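Local coordinates for uncharacterized protein (Bacteroides ovatus, PDB 4IRT) that is of unknown function but, as a putative neuraminidase with a BNR-repeat-like beta-propeller fold, may act on sialic-acid-bearing glycans, at residues T20-N25 and R316-V321; Y180-V185 and N252-S257; E366-T371 and H381-H386. All coordinates share one frame; numbering follows the deposited sequence.

Interaction 1: residues T20-N25 and R316-V321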
loop_
_atom_site.group_PDB
_atom_site.type_symbol
_atom_site.label_atom_id
_atom_site.label_comp_id
_atom_site.label_asym_id
_atom_site.label_seq_id
_atom_site.Cartn_x
_atom_site.Cartn_y
_atom_site.Cartn_z
ATOM N N THR A 20 2.644 -2.558 -10.435
ATOM C CA THR A 20 3.703 -2.646 -9.429
ATOM C C THR A 20 3.893 -1.306 -8.655
ATOM O O THR A 20 4.987 -0.756 -8.600
ATOM C CB THR A 20 5.033 -3.045 -10.102
ATOM O OG1 THR A 20 5.372 -2.068 -11.117
ATOM C CG2 THR A 20 4.937 -4.421 -10.744
ATOM N N THR A 21 2.823 -0.745 -8.101
ATOM C CA THR A 21 2.970 0.421 -7.245
ATOM C C THR A 21 2.856 -0.015 -5.787
ATOM O O THR A 21 2.313 -1.086 -5.463
ATOM C CB THR A 21 1.935 1.528 -7.511
ATOM O OG1 THR A 21 0.702 1.199 -6.849
ATOM C CG2 THR A 21 1.728 1.756 -9.026
ATOM N N VAL A 22 3.407 0.814 -4.907
ATOM C CA VAL A 22 3.453 0.528 -3.479
ATOM C C VAL A 22 2.042 0.552 -2.881
ATOM O O VAL A 22 1.813 -0.054 -1.831
ATOM C CB VAL A 22 4.392 1.543 -2.760
ATOM C CG1 VAL A 22 3.724 2.912 -2.642
ATOM C CG2 VAL A 22 4.807 1.046 -1.400
ATOM N N PHE A 23 1.097 1.184 -3.578
ATOM C CA PHE A 23 -0.225 1.433 -3.039
ATOM C C PHE A 23 -1.304 0.472 -3.584
ATOM O O PHE A 23 -2.487 0.710 -3.422
ATOM C CB PHE A 23 -0.641 2.900 -3.180
ATOM C CG PHE A 23 -0.554 3.448 -4.571
ATOM C CD1 PHE A 23 -1.594 3.295 -5.465
ATOM C CD2 PHE A 23 0.568 4.173 -4.971
ATOM C CE1 PHE A 23 -1.497 3.794 -6.750
ATOM C CE2 PHE A 23 0.665 4.688 -6.250
ATOM C CZ PHE A 23 -0.366 4.494 -7.143
ATOM N N ARG A 24 -0.879 -0.633 -4.174
ATOM C CA ARG A 24 -1.793 -1.732 -4.433
ATOM C C ARG A 24 -2.107 -2.445 -3.119
ATOM O O ARG A 24 -1.242 -3.071 -2.512
ATOM C CB ARG A 24 -1.176 -2.675 -5.463
ATOM C CG ARG A 24 -0.954 -2.000 -6.820
ATOM C CD ARG A 24 -0.816 -2.992 -7.995
ATOM N NE ARG A 24 -1.979 -3.868 -8.085
ATOM C CZ ARG A 24 -2.022 -5.103 -8.590
ATOM N NH1 ARG A 24 -0.982 -5.655 -9.243
ATOM N NH2 ARG A 24 -3.162 -5.793 -8.515
ATOM N N ASN A 25 -3.349 -2.329 -2.673
ATOM C CA ASN A 25 -3.772 -2.835 -1.369
ATOM C C ASN A 25 -5.047 -3.636 -1.561
ATOM O O ASN A 25 -6.152 -3.109 -1.300
ATOM C CB ASN A 25 -4.001 -1.649 -0.399
ATOM C CG ASN A 25 -2.679 -1.078 0.135
ATOM O OD1 ASN A 25 -1.969 -1.740 0.880
ATOM N ND2 ASN A 25 -2.342 0.108 -0.271
ATOM N N ARG A 316 9.266 3.401 -3.340
ATOM C CA ARG A 316 8.657 3.526 -2.033
ATOM C C ARG A 316 8.583 2.113 -1.384
ATOM O O ARG A 316 8.378 1.111 -2.068
ATOM C CB ARG A 316 7.297 4.156 -2.152
ATOM C CG ARG A 316 7.418 5.604 -2.564
ATOM C CD ARG A 316 6.100 6.230 -2.905
ATOM N NE ARG A 316 5.555 5.641 -4.115
ATOM C CZ ARG A 316 4.519 6.122 -4.781
ATOM N NH1 ARG A 316 3.869 7.184 -4.343
ATOM N NH2 ARG A 316 4.099 5.503 -5.872
ATOM N N PRO A 317 8.818 2.033 -0.076
ATOM C CA PRO A 317 9.058 0.745 0.547
ATOM C C PRO A 317 7.874 0.043 1.183
ATOM O O PRO A 317 6.824 0.651 1.446
ATOM C CB PRO A 317 10.084 1.103 1.617
ATOM C CG PRO A 317 9.659 2.452 2.069
ATOM C CD PRO A 317 9.252 3.150 0.789
ATOM N N ARG A 318 8.071 -1.240 1.463
ATOM C CA ARG A 318 7.143 -2.017 2.311
ATOM C C ARG A 318 7.942 -2.642 3.446
ATOM O O ARG A 318 9.158 -2.816 3.329
ATOM C CB ARG A 318 6.443 -3.140 1.539
ATOM C CG ARG A 318 5.470 -2.724 0.434
ATOM C CD ARG A 318 4.092 -2.545 0.971
ATOM N NE ARG A 318 3.030 -2.236 0.003
ATOM C CZ ARG A 318 1.899 -2.919 -0.103
ATOM N NH1 ARG A 318 1.682 -4.033 0.609
ATOM N NH2 ARG A 318 0.984 -2.519 -0.958
ATOM N N ILE A 319 7.248 -2.977 4.533
ATOM C CA ILE A 319 7.860 -3.602 5.699
ATOM C C ILE A 319 6.942 -4.666 6.289
ATOM O O ILE A 319 5.701 -4.573 6.218
ATOM C CB ILE A 319 8.163 -2.588 6.826
ATOM C CG1 ILE A 319 6.942 -1.688 7.114
ATOM C CG2 ILE A 319 9.389 -1.755 6.514
ATOM C CD1 ILE A 319 7.107 -0.846 8.371
ATOM N N VAL A 320 7.555 -5.667 6.901
ATOM C CA VAL A 320 6.837 -6.500 7.873
ATOM C C VAL A 320 7.683 -6.563 9.140
ATOM O O VAL A 320 8.911 -6.432 9.086
ATOM C CB VAL A 320 6.487 -7.902 7.344
ATOM C CG1 VAL A 320 5.503 -7.789 6.171
ATOM C CG2 VAL A 320 7.729 -8.708 6.981
ATOM N N VAL A 321 6.994 -6.720 10.266
ATOM C CA VAL A 321 7.624 -6.706 11.565
ATOM C C VAL A 321 7.232 -7.949 12.380
ATOM O O VAL A 321 6.088 -8.422 12.320
ATOM C CB VAL A 321 7.249 -5.435 12.331
ATOM C CG1 VAL A 321 8.024 -5.312 13.649
ATOM C CG2 VAL A 321 7.497 -4.213 11.468
HETATM O O HOH W 1 -1.140 -4.300 0.721
#

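Interaction 2: residues Y180-V185 and N252-S257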
loop_
_atom_site.group_PDB
_atom_site.type_symbol
_atom_site.label_atom_id
_atom_site.label_comp_id
_atom_site.label_asym_id
_atom_site.label_seq_id
_atom_site.Cartn_x
_atom_site.Cartn_y
_atom_site.Cartn_z
ATOM N N TYR A 180 -1.575 12.687 1.901
ATOM C CA TYR A 180 -1.356 11.378 1.313
ATOM C C TYR A 180 -1.113 10.421 2.439
ATOM O O TYR A 180 -0.220 10.645 3.264
ATOM C CB TYR A 180 -0.167 11.372 0.362
ATOM C CG TYR A 180 -0.436 12.220 -0.833
ATOM C CD1 TYR A 180 -1.070 11.685 -1.956
ATOM C CD2 TYR A 180 -0.082 13.548 -0.842
ATOM C CE1 TYR A 180 -1.346 12.483 -3.067
ATOM C CE2 TYR A 180 -0.349 14.353 -1.939
ATOM C CZ TYR A 180 -0.988 13.814 -3.042
ATOM O OH TYR A 180 -1.254 14.641 -4.108
ATOM N N TRP A 181 -1.920 9.365 2.464
ATOM C CA TRP A 181 -2.009 8.474 3.607
ATOM C C TRP A 181 -1.676 7.033 3.273
ATOM O O TRP A 181 -1.614 6.655 2.124
ATOM C CB TRP A 181 -3.425 8.538 4.212
ATOM C CG TRP A 181 -4.522 8.251 3.202
ATOM C CD1 TRP A 181 -4.970 7.055 2.786
ATOM C CD2 TRP A 181 -5.282 9.247 2.482
ATOM N NE1 TRP A 181 -5.969 7.220 1.818
ATOM C CE2 TRP A 181 -6.178 8.569 1.639
ATOM C CE3 TRP A 181 -5.263 10.643 2.473
ATOM C CZ2 TRP A 181 -7.038 9.240 0.780
ATOM C CZ3 TRP A 181 -6.119 11.306 1.650
ATOM C CH2 TRP A 181 -6.997 10.607 0.793
ATOM N N GLN A 182 -1.487 6.246 4.324
ATOM C CA GLN A 182 -1.405 4.782 4.290
ATOM C C GLN A 182 -1.948 4.216 5.595
ATOM O O GLN A 182 -1.966 4.909 6.626
ATOM C CB GLN A 182 0.050 4.291 4.042
ATOM C CG GLN A 182 1.108 4.886 4.990
ATOM C CD GLN A 182 1.682 6.209 4.533
ATOM O OE1 GLN A 182 1.728 6.518 3.333
ATOM N NE2 GLN A 182 2.121 7.027 5.503
ATOM N N LEU A 183 -2.463 2.995 5.531
ATOM C CA LEU A 183 -3.121 2.358 6.660
ATOM C C LEU A 183 -2.670 0.930 6.789
ATOM O O LEU A 183 -2.055 0.376 5.877
ATOM C CB LEU A 183 -4.652 2.360 6.521
ATOM C CG LEU A 183 -5.301 3.721 6.368
ATOM C CD1 LEU A 183 -5.417 4.115 4.913
ATOM C CD2 LEU A 183 -6.680 3.808 6.961
ATOM N N TYR A 184 -3.022 0.355 7.921
ATOM C CA TYR A 184 -2.790 -1.048 8.201
ATOM C C TYR A 184 -3.731 -1.477 9.310
ATOM O O TYR A 184 -3.944 -0.727 10.269
ATOM C CB TYR A 184 -1.358 -1.261 8.641
ATOM C CG TYR A 184 -0.915 -2.698 8.784
ATOM C CD1 TYR A 184 -0.517 -3.419 7.661
ATOM C CD2 TYR A 184 -0.811 -3.315 10.039
ATOM C CE1 TYR A 184 -0.078 -4.735 7.762
ATOM C CE2 TYR A 184 -0.363 -4.636 10.153
ATOM C CZ TYR A 184 0.024 -5.334 8.988
ATOM O OH TYR A 184 0.480 -6.632 9.046
ATOM N N VAL A 185 -4.302 -2.676 9.194
ATOM C CA VAL A 185 -5.141 -3.191 10.274
ATOM C C VAL A 185 -4.338 -4.271 10.959
ATOM O O VAL A 185 -3.935 -5.254 10.312
ATOM C CB VAL A 185 -6.471 -3.740 9.743
ATOM C CG1 VAL A 185 -7.292 -4.332 10.882
ATOM C CG2 VAL A 185 -7.231 -2.623 9.039
ATOM N N ASN A 252 5.517 11.063 -0.685
ATOM C CA ASN A 252 4.136 10.778 -0.305
ATOM C C ASN A 252 3.663 9.416 -0.812
ATOM O O ASN A 252 4.155 8.943 -1.833
ATOM C CB ASN A 252 3.186 11.846 -0.854
ATOM C CG ASN A 252 3.360 12.085 -2.330
ATOM O OD1 ASN A 252 4.336 12.673 -2.760
ATOM N ND2 ASN A 252 2.404 11.619 -3.128
ATOM N N GLN A 253 2.734 8.835 -0.048
ATOM C CA GLN A 253 1.994 7.615 -0.352
ATOM C C GLN A 253 2.945 6.420 -0.279
ATOM O O GLN A 253 3.398 5.928 -1.308
ATOM C CB GLN A 253 1.326 7.732 -1.722
ATOM C CG GLN A 253 0.377 6.616 -2.052
ATOM C CD GLN A 253 -0.440 6.925 -3.276
ATOM O OE1 GLN A 253 0.075 7.454 -4.252
ATOM N NE2 GLN A 253 -1.701 6.560 -3.245
ATOM N N THR A 254 3.273 5.994 0.938
ATOM C CA THR A 254 4.188 4.872 1.128
ATOM C C THR A 254 3.392 3.726 1.754
ATOM O O THR A 254 2.382 3.296 1.179
ATOM C CB THR A 254 5.458 5.256 1.919
ATOM O OG1 THR A 254 5.098 5.750 3.221
ATOM C CG2 THR A 254 6.258 6.325 1.158
ATOM N N SER A 255 3.814 3.225 2.912
ATOM C CA SER A 255 3.153 2.087 3.519
ATOM C C SER A 255 3.478 2.053 4.998
ATOM O O SER A 255 4.386 2.761 5.490
ATOM C CB SER A 255 3.575 0.764 2.835
ATOM O OG SER A 255 4.906 0.384 3.236
HETATM N N MSE A 256 2.687 1.290 5.732
HETATM C CA MSE A 256 2.903 1.109 7.172
HETATM C C MSE A 256 2.485 -0.271 7.631
HETATM O O MSE A 256 1.792 -1.026 6.932
HETATM C CB MSE A 256 2.182 2.222 7.953
HETATM C CG MSE A 256 0.695 2.055 7.952
HETATM SE SE MSE A 256 -0.124 3.393 9.148
HETATM C CE MSE A 256 0.905 3.180 10.763
ATOM N N SER A 257 2.946 -0.622 8.817
ATOM C CA SER A 257 2.626 -1.901 9.406
ATOM C C SER A 257 2.517 -1.736 10.926
ATOM O O SER A 257 2.581 -0.628 11.459
ATOM C CB SER A 257 3.688 -2.943 9.046
ATOM O OG SER A 257 3.203 -4.278 9.144
HETATM O O HOH W 2 2.024 9.230 2.725
HETATM O O HOH W 3 4.490 8.351 3.902
HETATM O O HOH W 4 0.236 0.320 4.314
#

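Interaction 3: residues E366-T371 and H381-H386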
loop_
_atom_site.group_PDB
_atom_site.type_symbol
_atom_site.label_atom_id
_atom_site.label_comp_id
_atom_site.label_asym_id
_atom_site.label_seq_id
_atom_site.Cartn_x
_atom_site.Cartn_y
_atom_site.Cartn_z
ATOM N N GLU A 366 7.720 -1.146 -7.628
ATOM C CA GLU A 366 7.672 -0.963 -6.209
ATOM C C GLU A 366 7.041 -2.178 -5.553
ATOM O O GLU A 366 6.215 -2.877 -6.157
ATOM C CB GLU A 366 6.893 0.291 -5.835
ATOM C CG GLU A 366 7.346 1.587 -6.485
ATOM C CD GLU A 366 6.544 2.772 -5.981
ATOM O OE1 GLU A 366 5.302 2.788 -6.162
ATOM O OE2 GLU A 366 7.158 3.708 -5.441
ATOM N N PRO A 367 7.383 -2.434 -4.285
ATOM C CA PRO A 367 6.816 -3.603 -3.614
ATOM C C PRO A 367 5.364 -3.515 -3.202
ATOM O O PRO A 367 4.873 -2.444 -2.805
ATOM C CB PRO A 367 7.651 -3.737 -2.337
ATOM C CG PRO A 367 8.216 -2.349 -2.119
ATOM C CD PRO A 367 8.380 -1.726 -3.460
ATOM N N SER A 368 4.675 -4.652 -3.375
ATOM C CA SER A 368 3.425 -4.937 -2.675
ATOM C C SER A 368 3.534 -6.405 -2.220
ATOM O O SER A 368 4.261 -7.219 -2.838
ATOM C CB SER A 368 2.178 -4.682 -3.549
ATOM O OG SER A 368 2.251 -5.357 -4.793
ATOM N N HIS A 369 2.885 -6.733 -1.113
ATOM C CA HIS A 369 3.043 -8.055 -0.488
ATOM C C HIS A 369 1.737 -8.598 0.064
ATOM O O HIS A 369 0.734 -7.864 0.209
ATOM C CB HIS A 369 4.101 -7.978 0.637
ATOM C CG HIS A 369 3.601 -7.412 1.947
ATOM N ND1 HIS A 369 3.475 -6.065 2.193
ATOM C CD2 HIS A 369 3.282 -8.032 3.109
ATOM C CE1 HIS A 369 3.072 -5.876 3.440
ATOM N NE2 HIS A 369 2.936 -7.056 4.018
ATOM N N ASP A 370 1.760 -9.881 0.391
ATOM C CA ASP A 370 0.589 -10.592 0.855
ATOM C C ASP A 370 0.481 -10.302 2.347
ATOM O O ASP A 370 1.030 -11.019 3.208
ATOM C CB ASP A 370 0.704 -12.066 0.539
ATOM C CG ASP A 370 -0.545 -12.845 0.848
ATOM O OD1 ASP A 370 -1.348 -12.415 1.705
ATOM O OD2 ASP A 370 -0.711 -13.908 0.202
ATOM N N THR A 371 -0.225 -9.218 2.647
ATOM C CA THR A 371 -0.359 -8.742 4.019
ATOM C C THR A 371 -0.929 -9.825 4.942
ATOM O O THR A 371 -0.480 -10.006 6.063
ATOM C CB THR A 371 -1.272 -7.511 4.113
ATOM O OG1 THR A 371 -2.524 -7.791 3.478
ATOM C CG2 THR A 371 -0.637 -6.301 3.452
ATOM N N HIS A 381 5.519 -12.998 1.051
ATOM C CA HIS A 381 5.388 -13.216 -0.383
ATOM C C HIS A 381 5.198 -11.866 -1.018
ATOM O O HIS A 381 4.356 -11.067 -0.566
ATOM C CB HIS A 381 4.204 -14.121 -0.689
ATOM C CG HIS A 381 4.430 -15.563 -0.337
ATOM N ND1 HIS A 381 3.597 -16.563 -0.786
ATOM C CD2 HIS A 381 5.376 -16.180 0.426
ATOM C CE1 HIS A 381 4.011 -17.732 -0.320
ATOM N NE2 HIS A 381 5.087 -17.529 0.424
ATOM N N LEU A 382 6.012 -11.612 -2.032
ATOM C CA LEU A 382 6.003 -10.366 -2.780
ATOM C C LEU A 382 5.508 -10.567 -4.207
ATOM O O LEU A 382 5.870 -11.548 -4.892
ATOM C CB LEU A 382 7.422 -9.784 -2.819
ATOM C CG LEU A 382 8.114 -9.456 -1.503
ATOM C CD1 LEU A 382 9.585 -9.120 -1.696
ATOM C CD2 LEU A 382 7.401 -8.276 -0.866
ATOM N N PHE A 383 4.739 -9.583 -4.673
ATOM C CA PHE A 383 4.375 -9.415 -6.079
ATOM C C PHE A 383 5.576 -8.805 -6.801
ATOM O O PHE A 383 5.951 -7.655 -6.549
ATOM C CB PHE A 383 3.147 -8.487 -6.204
ATOM C CG PHE A 383 2.571 -8.373 -7.620
ATOM C CD1 PHE A 383 3.262 -7.694 -8.633
ATOM C CD2 PHE A 383 1.342 -8.936 -7.944
ATOM C CE1 PHE A 383 2.742 -7.589 -9.939
ATOM C CE2 PHE A 383 0.817 -8.819 -9.226
ATOM C CZ PHE A 383 1.514 -8.158 -10.246
ATOM N N VAL A 384 6.171 -9.556 -7.714
ATOM C CA VAL A 384 7.409 -9.132 -8.380
ATOM C C VAL A 384 7.219 -9.198 -9.903
ATOM O O VAL A 384 6.858 -10.227 -10.439
ATOM C CB VAL A 384 8.579 -10.015 -7.940
ATOM C CG1 VAL A 384 9.838 -9.710 -8.741
ATOM C CG2 VAL A 384 8.855 -9.787 -6.459
ATOM N N GLN A 385 7.512 -8.091 -10.575
ATOM C CA GLN A 385 7.413 -7.983 -12.032
ATOM C C GLN A 385 8.268 -6.795 -12.460
ATOM O O GLN A 385 8.192 -5.729 -11.862
ATOM C CB GLN A 385 5.976 -7.697 -12.462
ATOM C CG GLN A 385 5.809 -7.692 -13.950
ATOM C CD GLN A 385 4.526 -7.103 -14.432
ATOM O OE1 GLN A 385 3.803 -6.433 -13.699
ATOM N NE2 GLN A 385 4.229 -7.350 -15.697
ATOM N N HIS A 386 9.084 -7.007 -13.481
ATOM C CA HIS A 386 9.810 -5.902 -14.122
ATOM C C HIS A 386 8.808 -5.010 -14.864
ATOM O O HIS A 386 8.069 -5.499 -15.708
ATOM C CB HIS A 386 10.779 -6.486 -15.136
ATOM C CG HIS A 386 11.538 -5.448 -15.892
ATOM N ND1 HIS A 386 12.843 -5.127 -15.601
ATOM C CD2 HIS A 386 11.165 -4.642 -16.911
ATOM C CE1 HIS A 386 13.253 -4.179 -16.434
ATOM N NE2 HIS A 386 12.256 -3.879 -17.251
HETATM O O HOH W 5 3.432 -12.063 2.860
#

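Interaction 1: residues T20-N25 and R316-V321
The Arg318 guanidinium receives two backbone oxygens at its edge, near its plane: Val22 O and Arg24 O. The Arg316 guanidinium instead presents a face to Val22. CG1 of Val22 sits over that face, offset toward the rim and 3.6 Å from Arg316 NE. Arg316 NH2 meets the edge of the Phe23 ring, 3.5 Å from CE2, with the two planes 86° apart. Thr21 OG1 lies over the centre of one face of this ring.

Arg318 grips Val22 O side-on with two nitrogens. NE reaches Val22 O in the carbonyl plane, on a lone pair, at 3.1 Å. NH2 approaches Val22 O from above that plane, at 2.7 Å. The same NH2 bonds to Arg24 O at 2.8 Å, again from above the carbonyl plane. A bend at chi2 (-89°) places Arg318 CD for this reach.

The oxygens come from a type I beta turn, Thr21 to Arg24, overlaid by an ST turn in which Thr21 OG1 accepts from Phe23 N. Arg318 belongs to the innermost strand of a propeller blade, so the turn is pinned near the centre of the fold. Arg316 NE forms a salt bridge with Glu366, and its NH1 bonds to Asn252 O. Val22 CG2 packs 3.5 Å from Pro317 O. Arg318 NH1 donates to a water that also meets Asn25 OD1.

Interaction 2: residues Y180-V185 and N252-S257
Strands 180-185 and 255-257 run roughly parallel, 26° apart, with axes 5.6 Å from each other at closest approach. Side chains and water join them. Gln182 OE1 accepts from Thr254 N at 2.9 Å, the donor standing above the amide plane. With CG between the backbone N and the carbonyl carbon (chi1 52°), Gln182 lays CG against the backbone of Ser255, 3.7 Å from its C. A water adds a second link, donating to Gln182 OE1 and Tyr180 O and accepting from Gln253 N. Another water donates to Leu183 O and accepts from Met256 N. Asn252 ND2 sits over the centre of one Tyr180 ring face, while Asn252 OD1 accepts from Arg198 NH2.

Ser257 lies over a face of the Tyr184 ring. Its CA makes a CH-pi contact, 3.8 Å from the ring centroid. Ser257 OG is 3.4 Å from Tyr184 CZ, offset toward the rim. An alanine at Tyr184 would probably open a gap over Ser257 and leave Lys375 without its cation-pi partner. The selenium of Met256 rests 3.5 Å from Gln182 O.

These are the innermost strands of two successive propeller blades. Strand 191-198 pairs with 178-185, and its His192 and Ser194 touch Met256. Strand 264-271 pairs with 255-258, while Trp181 and Leu183 pack on strand 124-131.

Interaction 3: residues E366-T371 and H381-H386
This is a short antiparallel backbone bridge, where the loop before helix 371-377 runs beside the inner edge strand, 381-385, of a beta-propeller blade. That blade joins strand 381-385 to the C-terminal strand 401-407 and the N-terminal strand 5-12. Strands from both chain ends thus share one sheet, the velcro closure known from propellers.

His369 and Leu382 form a non-hydrogen-bonded pair, their CA atoms 4.4 Å apart. A hydrogen bond flanks the pair on either side. Phe383 N donates to Ser368 O at 3.0 Å, nearly straight at 160°. Asp370 N donates to His381 O, also at 3.0 Å, and approaches nearly along the C=O axis. Ser368 O also receives a CA-H...O contact from Leu382.

Side chains add a little packing. Leu382 CD2 meets His369 CB at 3.6 Å. The Asp370 side chain, with CG anti to the backbone N (chi1 -173°), is the N-cap of helix 371-377, and its OD1 accepts from Leu373 N. Its OD2 bonds to Thr30 and Gln35, and Gln35 NE2 also bonds to His381 ND1. Asp370 is also the centre of an inverse gamma turn. Past the bridge, a water donates to Asp370 O at 2.6 Å and accepts from His381 N at 2.9 Å.

How the interactions relate
From the N terminus, the chain passes strand 5-12 and then loop 20-25, the first half of interaction 1. Its partner, 316-321, comes 291 residues later, so this contact closes a loop holding most of the propeller. Interaction 2 is nested inside that loop and ties two successive blades together at their inner strands. Interaction 3 follows in series and closes a small loop around helix 371-377. Interaction 1 touches both others: Pro317 O meets Ser255 OG of interaction 2, and Thr20 O meets Glu366 N of interaction 3. Interactions 2 and 3 do not touch, their centres being about 15 Å apart.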